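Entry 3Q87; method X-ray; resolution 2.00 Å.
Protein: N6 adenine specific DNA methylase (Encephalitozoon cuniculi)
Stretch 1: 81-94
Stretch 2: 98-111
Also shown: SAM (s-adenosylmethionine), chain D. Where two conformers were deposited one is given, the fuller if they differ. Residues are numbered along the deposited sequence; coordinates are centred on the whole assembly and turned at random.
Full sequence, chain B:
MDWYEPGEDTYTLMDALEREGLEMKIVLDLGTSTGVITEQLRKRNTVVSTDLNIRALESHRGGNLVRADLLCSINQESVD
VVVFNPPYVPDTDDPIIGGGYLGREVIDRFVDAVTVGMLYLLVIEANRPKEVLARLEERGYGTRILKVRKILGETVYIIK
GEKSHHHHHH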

ATOM      1  N   VAL B  81       2.503  -8.822  -1.955  1.00 18.18           N
ATOM      2  CA  VAL B  81       3.810  -8.629  -1.335  1.00 13.83           C
ATOM      3  C   VAL B  81       3.878  -7.294  -0.607  1.00 18.26           C
ATOM      4  O   VAL B  81       3.349  -6.275  -1.086  1.00 14.41           O
ATOM      5  N   VAL B  82       4.553  -7.306   0.538  1.00 13.02           N
ATOM      6  CA  VAL B  82       4.875  -6.093   1.264  0.78 14.49           C
ATOM      7  C   VAL B  82       6.399  -5.904   1.310  1.00 17.05           C
ATOM      8  O   VAL B  82       7.135  -6.835   1.635  1.00 15.12           O
ATOM      9  N   VAL B  83       6.863  -4.708   0.977  1.00 16.57           N
ATOM     10  CA  VAL B  83       8.274  -4.360   1.070  1.00 16.99           C
ATOM     11  C   VAL B  83       8.396  -3.225   2.082  1.00 15.88           C
ATOM     12  O   VAL B  83       7.649  -2.247   2.013  1.00 11.88           O
ATOM     13  N   PHE B  84       9.348  -3.335   2.998  1.00 17.21           N
ATOM     14  CA  PHE B  84       9.433  -2.393   4.113  1.00 19.04           C
ATOM     15  C   PHE B  84      10.871  -2.133   4.545  1.00 17.96           C
ATOM     16  O   PHE B  84      11.512  -2.997   5.126  1.00 21.71           O
ATOM     17  N   ASN B  85      11.375  -0.939   4.255  1.00 18.91           N
ATOM     18  CA  ASN B  85      12.565  -0.452   4.937  1.00 19.71           C
ATOM     19  C   ASN B  85      12.061   0.361   6.122  1.00 16.20           C
ATOM     20  O   ASN B  85      11.592   1.476   5.951  1.00 19.74           O
ATOM     21  N   PRO B  86      12.112  -0.221   7.334  1.00 16.24           N
ATOM     22  CA  PRO B  86      11.418   0.368   8.485  1.00 17.90           C
ATOM     23  C   PRO B  86      12.273   1.377   9.250  1.00 16.18           C
ATOM     24  O   PRO B  86      13.487   1.421   9.029  1.00 17.72           O
ATOM     25  N   PRO B  87      11.650   2.190  10.125  1.00 18.02           N
ATOM     26  CA  PRO B  87      12.424   3.018  11.066  1.00 19.14           C
ATOM     27  C   PRO B  87      13.135   2.065  12.008  1.00 23.40           C
ATOM     28  O   PRO B  87      12.470   1.392  12.780  1.00 22.04           O
ATOM     29  N   TYR B  88      14.453   1.995  11.947  1.00 23.47           N
ATOM     30  CA  TYR B  88      15.156   0.935  12.636  1.00 20.71           C
ATOM     31  C   TYR B  88      16.204   1.449  13.637  1.00 22.85           C
ATOM     32  O   TYR B  88      16.948   0.662  14.213  1.00 20.79           O
ATOM     33  N   VAL B  89      16.253   2.757  13.849  1.00 18.27           N
ATOM     34  CA  VAL B  89      17.317   3.355  14.654  1.00 25.28           C
ATOM     35  C   VAL B  89      17.016   3.263  16.149  1.00 22.01           C
ATOM     36  O   VAL B  89      16.008   3.794  16.615  1.00 22.92           O
ATOM     37  N   PRO B  90      17.899   2.585  16.903  1.00 24.94           N
ATOM     38  CA  PRO B  90      17.680   2.307  18.326  1.00 25.41           C
ATOM     39  C   PRO B  90      17.684   3.559  19.178  1.00 26.57           C
ATOM     40  O   PRO B  90      18.393   4.507  18.858  1.00 29.53           O
ATOM     41  N   ASP B  91      16.878   3.554  20.238  1.00 30.70           N
ATOM     42  CA  ASP B  91      16.939   4.568  21.294  1.00 38.07           C
ATOM     43  C   ASP B  91      16.482   5.965  20.896  1.00 43.02           C
ATOM     44  O   ASP B  91      16.775   6.946  21.582  1.00 39.75           O
ATOM     45  N   THR B  92      15.762   6.057  19.790  1.00 31.42           N
ATOM     46  CA  THR B  92      15.042   7.281  19.501  1.00 22.74           C
ATOM     47  C   THR B  92      13.652   6.927  18.998  1.00 30.45           C
ATOM     48  O   THR B  92      13.448   5.862  18.408  1.00 21.98           O
ATOM     49  N   ASP B  93      12.709   7.819  19.275  1.00 23.37           N
ATOM     50  CA  ASP B  93      11.337   7.699  18.812  1.00 34.72           C
ATOM     51  C   ASP B  93      11.041   8.795  17.801  1.00 25.60           C
ATOM     52  O   ASP B  93       9.900   9.234  17.658  1.00 30.10           O
ATOM     53  N   ASP B  94      12.083   9.258  17.120  1.00 27.39           N
ATOM     54  CA  ASP B  94      11.895  10.131  15.966  1.00 24.49           C
ATOM     55  C   ASP B  94      10.927   9.443  14.997  1.00 25.86           C
ATOM     56  O   ASP B  94      11.077   8.255  14.693  1.00 24.56           O
ATOM     57  N   GLY B  98      13.070   6.503  13.992  1.00 24.20           N
ATOM     58  CA  GLY B  98      13.177   5.955  15.337  1.00 19.35           C
ATOM     59  C   GLY B  98      12.526   4.601  15.522  1.00 24.47           C
ATOM     60  O   GLY B  98      11.362   4.410  15.181  1.00 26.55           O
ATOM     61  N   GLY B  99      13.274   3.651  16.064  1.00 20.19           N
ATOM     62  CA  GLY B  99      12.696   2.363  16.392  1.00 20.88           C
ATOM     63  C   GLY B  99      12.626   2.080  17.885  1.00 25.72           C
ATOM     64  O   GLY B  99      12.386   0.945  18.293  1.00 28.06           O
ATOM     65  N   GLY B 100      12.855   3.110  18.695  1.00 26.37           N
ATOM     66  CA  GLY B 100      12.880   2.975  20.140  1.00 34.12           C
ATOM     67  C   GLY B 100      13.783   1.863  20.644  1.00 29.21           C
ATOM     68  O   GLY B 100      14.917   1.685  20.193  1.00 24.21           O
ATOM     69  N   TYR B 101      13.264   1.096  21.588  1.00 30.00           N
ATOM     70  CA  TYR B 101      14.054   0.061  22.237  1.00 30.87           C
ATOM     71  C   TYR B 101      14.554  -0.979  21.232  1.00 32.17           C
ATOM     72  O   TYR B 101      13.764  -1.636  20.549  1.00 25.71           O
ATOM     73  N   LEU B 102      15.875  -1.105  21.136  1.00 27.57           N
ATOM     74  CA  LEU B 102      16.499  -2.026  20.192  1.00 27.51           C
ATOM     75  C   LEU B 102      16.295  -1.607  18.729  1.00 23.63           C
ATOM     76  O   LEU B 102      16.665  -2.343  17.813  1.00 28.90           O
ATOM     77  N   GLY B 103      15.712  -0.429  18.517  1.00 22.76           N
ATOM     78  CA  GLY B 103      15.303   0.007  17.188  1.00 19.25           C
ATOM     79  C   GLY B 103      14.207  -0.873  16.608  1.00 23.25           C
ATOM     80  O   GLY B 103      13.971  -0.873  15.387  1.00 20.00           O
ATOM     81  N   ARG B 104      13.519  -1.601  17.488  1.00 17.89           N
ATOM     82  CA  ARG B 104      12.642  -2.708  17.093  1.00 19.66           C
ATOM     83  C   ARG B 104      11.143  -2.471  17.263  1.00 20.44           C
ATOM     84  O   ARG B 104      10.320  -3.305  16.866  1.00 22.08           O
ATOM     85  N   GLU B 105      10.774  -1.341  17.841  1.00 18.60           N
ATOM     86  CA  GLU B 105       9.372  -1.110  18.162  1.00 22.29           C
ATOM     87  C   GLU B 105       8.430  -1.101  16.952  1.00 21.91           C
ATOM     88  O   GLU B 105       7.329  -1.647  17.027  1.00 19.88           O
ATOM     89  N   VAL B 106       8.847  -0.488  15.845  1.00 22.23           N
ATOM     90  CA  VAL B 106       7.981  -0.471  14.663  1.00 18.79           C
ATOM     91  C   VAL B 106       8.062  -1.818  13.954  1.00 20.23           C
ATOM     92  O   VAL B 106       7.048  -2.372  13.526  1.00 19.35           O
ATOM     93  N   ILE B 107       9.275  -2.351  13.847  1.00 15.23           N
ATOM     94  CA  ILE B 107       9.471  -3.666  13.256  1.00 18.46           C
ATOM     95  C   ILE B 107       8.563  -4.702  13.918  1.00 20.97           C
ATOM     96  O   ILE B 107       7.889  -5.480  13.237  1.00 19.97           O
ATOM     97  N   ASP B 108       8.553  -4.697  15.247  1.00 19.99           N
ATOM     98  CA  ASP B 108       7.791  -5.661  16.032  1.00 24.26           C
ATOM     99  C   ASP B 108       6.297  -5.456  15.827  1.00 21.58           C
ATOM    100  O   ASP B 108       5.540  -6.420  15.748  1.00 19.54           O
ATOM    101  N   ARG B 109       5.870  -4.198  15.741  1.00 19.40           N
ATOM    102  CA  ARG B 109       4.472  -3.913  15.443  1.00 19.31           C
ATOM    103  C   ARG B 109       4.088  -4.429  14.063  1.00 20.23           C
ATOM    104  O   ARG B 109       2.996  -4.980  13.868  1.00 19.18           O
ATOM    105  N   PHE B 110       4.993  -4.252  13.108  1.00 17.72           N
ATOM    106  CA  PHE B 110       4.770  -4.717  11.745  1.00 17.55           C
ATOM    107  C   PHE B 110       4.634  -6.239  11.697  1.00 21.16           C
ATOM    108  O   PHE B 110       3.695  -6.774  11.134  1.00 15.07           O
ATOM    109  N   VAL B 111       5.598  -6.929  12.285  1.00 17.42           N
ATOM    110  CA  VAL B 111       5.614  -8.383  12.256  1.00 20.87           C
ATOM    111  C   VAL B 111       4.340  -8.952  12.883  1.00 20.46           C
ATOM    112  O   VAL B 111       3.747  -9.903  12.373  1.00 16.67           O
TER

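Strand 81-84 and helix 105-111 run antiparallel, and apolar side chains fill the space between them. Val-82 and Phe-84 point toward the helix; Val-83 between them points away, as strand alternation requires. Val-82 is t, and its CG1 lies 3.8 Å from Phe-110 CZ. Phe-84 is also t. Its edge meets the face of the Phe-110 ring, with centroids 5.2 Å apart and planes at 68°. Phe-110, again t, reaches back from the helix, so one ring serves both strand residues. Val-106, one turn earlier and also t, sets CG1 4.2 Å from Phe-84 CZ and CG2 3.8 Å from Pro-87 CG.

Ile-107 leaves the helix sideways, but its m, t conformation brings its end nearer. There CG1 lies 3.7 Å from Pro-86 CG, and CD1 lies 4.3 Å from Tyr-88 CB. Tyr-88 itself is p and points away. Pro-87, C-gamma exo, also touches the ligand, with CG 3.3 Å from SAM C8. Asn-85 is t and out of reach of the helix; its ND2 donates to SAM OXT at 3.0 Å.

Beyond the prolines, glycines allow close backbone contact. Gly-103 has positive phi, and a CB there would clash with Tyr-88 O. Gly-99 N donates to Val-89 O at 2.8 Å, and Asp-91 N to Gly-100 O at 2.7 Å. Water 1 donates to Pro-87 O (2.7 Å) and Gly-103 O (2.6 Å) and accepts from Ile-107 N (3.0 Å).

Asp-91 is m. Its CB points away, but its end returns, and water 2 links OD1 (2.5 Å) to Leu-102 N (2.8 Å). Thr-92 is t, and its OG1 accepts from Asp-94 N at 3.0 Å. Glu-105 is m, t; its OE2 accepts from Tyr-101 N at 3.0 Å. Arg-104 points away, and its NE forms a salt bridge with Asp-108 OD1 at 2.7 Å.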

ATOM      1  CB  VAL B  81       4.932  -8.608  -2.413  1.00 16.58           C
ATOM      2  CG1 VAL B  81       6.306  -8.272  -1.805  1.00 13.82           C
ATOM      3  CG2 VAL B  81       4.966  -9.918  -3.175  1.00 19.63           C
ATOM      4  CB  VAL B  82       4.327  -6.159   2.712  0.78 18.40           C
ATOM      5  CG1 VAL B  82       4.847  -4.981   3.533  0.78 21.92           C
ATOM      6  CG2 VAL B  82       2.787  -6.187   2.712  0.78 11.81           C
ATOM      7  CB  VAL B  83       8.811  -3.846  -0.284  1.00 18.62           C
ATOM      8  CG1 VAL B  83      10.280  -3.452  -0.146  1.00 15.82           C
ATOM      9  CG2 VAL B  83       8.603  -4.893  -1.382  1.00 14.08           C
ATOM     10  CB  PHE B  84       8.643  -2.946   5.302  1.00 14.65           C
ATOM     11  CG  PHE B  84       8.398  -1.949   6.403  1.00 16.55           C
ATOM     12  CD1 PHE B  84       8.507  -0.589   6.173  1.00 11.87           C
ATOM     13  CD2 PHE B  84       8.013  -2.383   7.669  1.00 15.98           C
ATOM     14  CE1 PHE B  84       8.254   0.319   7.186  1.00 16.68           C
ATOM     15  CE2 PHE B  84       7.750  -1.478   8.683  1.00 14.85           C
ATOM     16  CZ  PHE B  84       7.873  -0.134   8.449  1.00 14.76           C
ATOM     17  CB  ASN B  85      13.431   0.385   3.999  1.00 18.19           C
ATOM     18  CG  ASN B  85      14.737   0.838   4.647  1.00 20.49           C
ATOM     19  OD1 ASN B  85      15.050   0.457   5.773  1.00 24.45           O
ATOM     20  ND2 ASN B  85      15.493   1.659   3.940  1.00 23.31           N
ATOM     21  CB  PRO B  86      11.150  -0.851   9.366  1.00 22.53           C
ATOM     22  CG  PRO B  86      12.345  -1.734   9.124  1.00 18.12           C
ATOM     23  CD  PRO B  86      12.806  -1.470   7.695  1.00 17.77           C
ATOM     24  CB  PRO B  87      11.360   3.758  11.880  1.00 19.83           C
ATOM     25  CG  PRO B  87      10.037   3.370  11.312  1.00 17.08           C
ATOM     26  CD  PRO B  87      10.197   2.242  10.368  1.00 15.26           C
ATOM     27  CB  TYR B  88      15.799  -0.005  11.607  1.00 17.97           C
ATOM     28  CG  TYR B  88      16.788   0.660  10.660  1.00 21.72           C
ATOM     29  CD1 TYR B  88      17.951   1.251  11.144  1.00 21.71           C
ATOM     30  CD2 TYR B  88      16.577   0.661   9.278  1.00 19.49           C
ATOM     31  CE1 TYR B  88      18.865   1.848  10.289  1.00 20.98           C
ATOM     32  CE2 TYR B  88      17.484   1.255   8.407  1.00 18.16           C
ATOM     33  CZ  TYR B  88      18.625   1.850   8.923  1.00 30.17           C
ATOM     34  OH  TYR B  88      19.534   2.442   8.081  1.00 31.97           O
ATOM     35  CB  VAL B  89      17.566   4.826  14.279  1.00 24.75           C
ATOM     36  CG1 VAL B  89      18.657   5.428  15.188  1.00 19.09           C
ATOM     37  CG2 VAL B  89      17.947   4.949  12.805  1.00 17.69           C
ATOM     38  CB  PRO B  90      18.887   1.430  18.706  1.00 25.01           C
ATOM     39  CG  PRO B  90      19.456   0.949  17.412  1.00 29.85           C
ATOM     40  CD  PRO B  90      19.179   2.032  16.426  1.00 23.67           C
ATOM     41  CB  ASP B  91      18.338   4.609  21.914  1.00 36.82           C
ATOM     42  CG  ASP B  91      18.680   3.322  22.618  1.00 37.84           C
ATOM     43  OD1 ASP B  91      17.745   2.691  23.160  1.00 44.66           O
ATOM     44  OD2 ASP B  91      19.865   2.928  22.615  1.00 50.77           O
ATOM     45  CB  THR B  92      15.777   8.185  18.492  1.00 30.64           C
ATOM     46  OG1 THR B  92      14.923   9.270  18.113  1.00 33.54           O
ATOM     47  CG2 THR B  92      16.187   7.409  17.255  1.00 30.22           C
ATOM     48  CB  ASP B  93      10.370   7.792  19.997  1.00 34.10           C
ATOM     49  CG  ASP B  93      10.426   6.560  20.891  1.00 51.28           C
ATOM     50  OD1 ASP B  93      10.014   5.468  20.432  1.00 60.26           O
ATOM     51  OD2 ASP B  93      10.883   6.683  22.049  1.00 63.81           O
ATOM     52  CB  ASP B  94      13.231  10.412  15.278  1.00 26.44           C
ATOM     53  CG  ASP B  94      13.068  11.162  13.948  1.00 30.64           C
ATOM     54  OD1 ASP B  94      13.369  12.373  13.897  1.00 41.50           O
ATOM     55  OD2 ASP B  94      12.648  10.539  12.951  1.00 30.58           O
ATOM     56  CB  TYR B 101      13.238  -0.571  23.369  1.00 36.31           C
ATOM     57  CG  TYR B 101      13.880  -1.763  24.025  1.00 43.70           C
ATOM     58  CD1 TYR B 101      13.261  -3.007  23.990  1.00 43.20           C
ATOM     59  CD2 TYR B 101      15.101  -1.650  24.688  1.00 37.95           C
ATOM     60  CE1 TYR B 101      13.838  -4.108  24.595  1.00 46.11           C
ATOM     61  CE2 TYR B 101      15.682  -2.743  25.295  1.00 37.76           C
ATOM     62  CZ  TYR B 101      15.047  -3.971  25.242  1.00 43.40           C
ATOM     63  OH  TYR B 101      15.616  -5.072  25.830  1.00 45.33           O
ATOM     64  CB  LEU B 102      15.976  -3.453  20.398  1.00 28.26           C
ATOM     65  CG  LEU B 102      16.803  -4.524  21.133  1.00 39.73           C
ATOM     66  CD1 LEU B 102      18.301  -4.325  20.940  1.00 42.89           C
ATOM     67  CD2 LEU B 102      16.463  -4.587  22.598  1.00 42.47           C
ATOM     68  CB  ARG B 104      13.018  -3.964  17.877  1.00 24.62           C
ATOM     69  CG  ARG B 104      14.187  -4.719  17.295  1.00 23.29           C
ATOM     70  CD  ARG B 104      13.686  -5.823  16.403  1.00 23.29           C
ATOM     71  NE  ARG B 104      12.773  -6.675  17.156  1.00 30.30           N
ATOM     72  CZ  ARG B 104      13.165  -7.638  17.987  1.00 36.49           C
ATOM     73  NH1 ARG B 104      14.456  -7.887  18.164  1.00 34.32           N
ATOM     74  NH2 ARG B 104      12.263  -8.356  18.636  1.00 37.72           N
ATOM     75  CB  GLU B 105       9.210   0.147  19.023  1.00 23.99           C
ATOM     76  CG  GLU B 105       9.918  -0.001  20.378  1.00 29.75           C
ATOM     77  CD  GLU B 105       9.560   1.086  21.380  1.00 41.80           C
ATOM     78  OE1 GLU B 105       8.453   1.658  21.281  1.00 51.15           O
ATOM     79  OE2 GLU B 105      10.386   1.364  22.280  1.00 38.13           O
ATOM     80  CB  VAL B 106       8.310   0.696  13.691  1.00 20.05           C
ATOM     81  CG1 VAL B 106       7.291   0.739  12.543  1.00 20.25           C
ATOM     82  CG2 VAL B 106       8.292   2.018  14.426  1.00 16.04           C
ATOM     83  CB  ILE B 107      10.939  -4.118  13.393  1.00 22.51           C
ATOM     84  CG1 ILE B 107      11.823  -3.317  12.443  1.00 19.00           C
ATOM     85  CG2 ILE B 107      11.074  -5.637  13.141  1.00 19.04           C
ATOM     86  CD1 ILE B 107      13.293  -3.261  12.868  1.00 21.30           C
ATOM     87  CB  ASP B 108       8.137  -5.542  17.526  1.00 20.97           C
ATOM     88  CG  ASP B 108       9.493  -6.144  17.864  1.00 40.24           C
ATOM     89  OD1 ASP B 108      10.093  -6.792  16.978  1.00 31.17           O
ATOM     90  OD2 ASP B 108       9.955  -5.981  19.023  1.00 40.85           O
ATOM     91  CB  ARG B 109       4.178  -2.414  15.557  1.00 25.56           C
ATOM     92  CG  ARG B 109       3.956  -1.968  16.982  1.00 24.25           C
ATOM     93  CD  ARG B 109       3.738  -0.468  17.119  1.00 30.37           C
ATOM     94  NE  ARG B 109       2.702   0.055  16.230  1.00 32.49           N
ATOM     95  CZ  ARG B 109       2.879   1.107  15.432  1.00 36.94           C
ATOM     96  NH1 ARG B 109       4.044   1.747  15.437  1.00 40.42           N
ATOM     97  NH2 ARG B 109       1.895   1.539  14.653  1.00 20.07           N
ATOM     98  CB  PHE B 110       5.929  -4.293  10.824  1.00 16.42           C
ATOM     99  CG  PHE B 110       5.904  -4.966   9.473  1.00 16.11           C
ATOM    100  CD1 PHE B 110       4.887  -4.696   8.575  1.00 11.93           C
ATOM    101  CD2 PHE B 110       6.892  -5.871   9.105  1.00 20.76           C
ATOM    102  CE1 PHE B 110       4.842  -5.325   7.329  1.00 15.71           C
ATOM    103  CE2 PHE B 110       6.863  -6.494   7.864  1.00 19.77           C
ATOM    104  CZ  PHE B 110       5.821  -6.222   6.972  1.00 16.75           C
ATOM    105  CB  VAL B 111       6.863  -8.911  12.981  1.00 25.27           C
ATOM    106  CG1 VAL B 111       6.752 -10.406  13.236  1.00 25.98           C
ATOM    107  CG2 VAL B 111       8.122  -8.559  12.175  1.00 15.83           C
TER
HETATM  108  N   SAM D 300      11.508   3.387   1.574  1.00 24.16           N
HETATM  109  CA  SAM D 300      12.448   4.473   1.881  1.00 24.35           C
HETATM  110  C   SAM D 300      13.873   4.016   1.533  1.00 31.30           C
HETATM  111  O   SAM D 300      14.775   4.821   1.300  1.00 28.36           O
HETATM  112  OXT SAM D 300      14.158   2.822   1.474  1.00 27.94           O
HETATM  113  CB  SAM D 300      12.334   5.040   3.323  1.00 18.18           C
HETATM  114  CG  SAM D 300      12.763   4.212   4.560  1.00 28.11           C
HETATM  115  SD  SAM D 300      12.820   5.066   6.197  1.00 40.34           S
HETATM  116  CE  SAM D 300      14.153   4.199   7.052  1.00 25.44           C
HETATM  117  C5' SAM D 300      11.380   4.405   7.072  1.00 23.67           C
HETATM  118  C4' SAM D 300      10.121   5.047   6.510  1.00 20.12           C
HETATM  119  O4' SAM D 300       8.989   4.575   7.223  1.00 19.48           O
HETATM  120  C3' SAM D 300      10.126   6.564   6.629  1.00 19.64           C
HETATM  121  O3' SAM D 300       9.745   7.106   5.384  1.00 19.58           O
HETATM  122  C2' SAM D 300       9.067   6.870   7.669  1.00 19.77           C
HETATM  123  O2' SAM D 300       8.370   8.073   7.443  1.00 18.97           O
HETATM  124  C1' SAM D 300       8.152   5.678   7.512  1.00 15.29           C
HETATM  125  N9  SAM D 300       7.425   5.336   8.725  1.00 16.38           N
HETATM  126  C8  SAM D 300       7.794   5.504  10.040  1.00 17.50           C
HETATM  127  N7  SAM D 300       6.794   5.017  10.810  1.00 16.50           N
HETATM  128  C5  SAM D 300       5.812   4.539   9.988  1.00 22.65           C
HETATM  129  C6  SAM D 300       4.589   3.932  10.216  1.00 14.73           C
HETATM  130  N6  SAM D 300       4.182   3.719  11.463  1.00 17.87           N
HETATM  131  N1  SAM D 300       3.798   3.547   9.146  1.00 17.06           N
HETATM  132  C2  SAM D 300       4.210   3.754   7.840  1.00 16.13           C
HETATM  133  N3  SAM D 300       5.433   4.357   7.620  1.00 16.97           N
HETATM  134  C4  SAM D 300       6.203   4.739   8.673  1.00 16.45           C
HETATM  135  O   HOH W   1      11.501  -0.422  14.562  1.00 17.54           O
HETATM  136  O   HOH W   2      17.735   0.209  22.792  1.00 38.97           O
HETATM  137  O   HOH W   3       9.405   5.965  14.758  1.00 29.28           O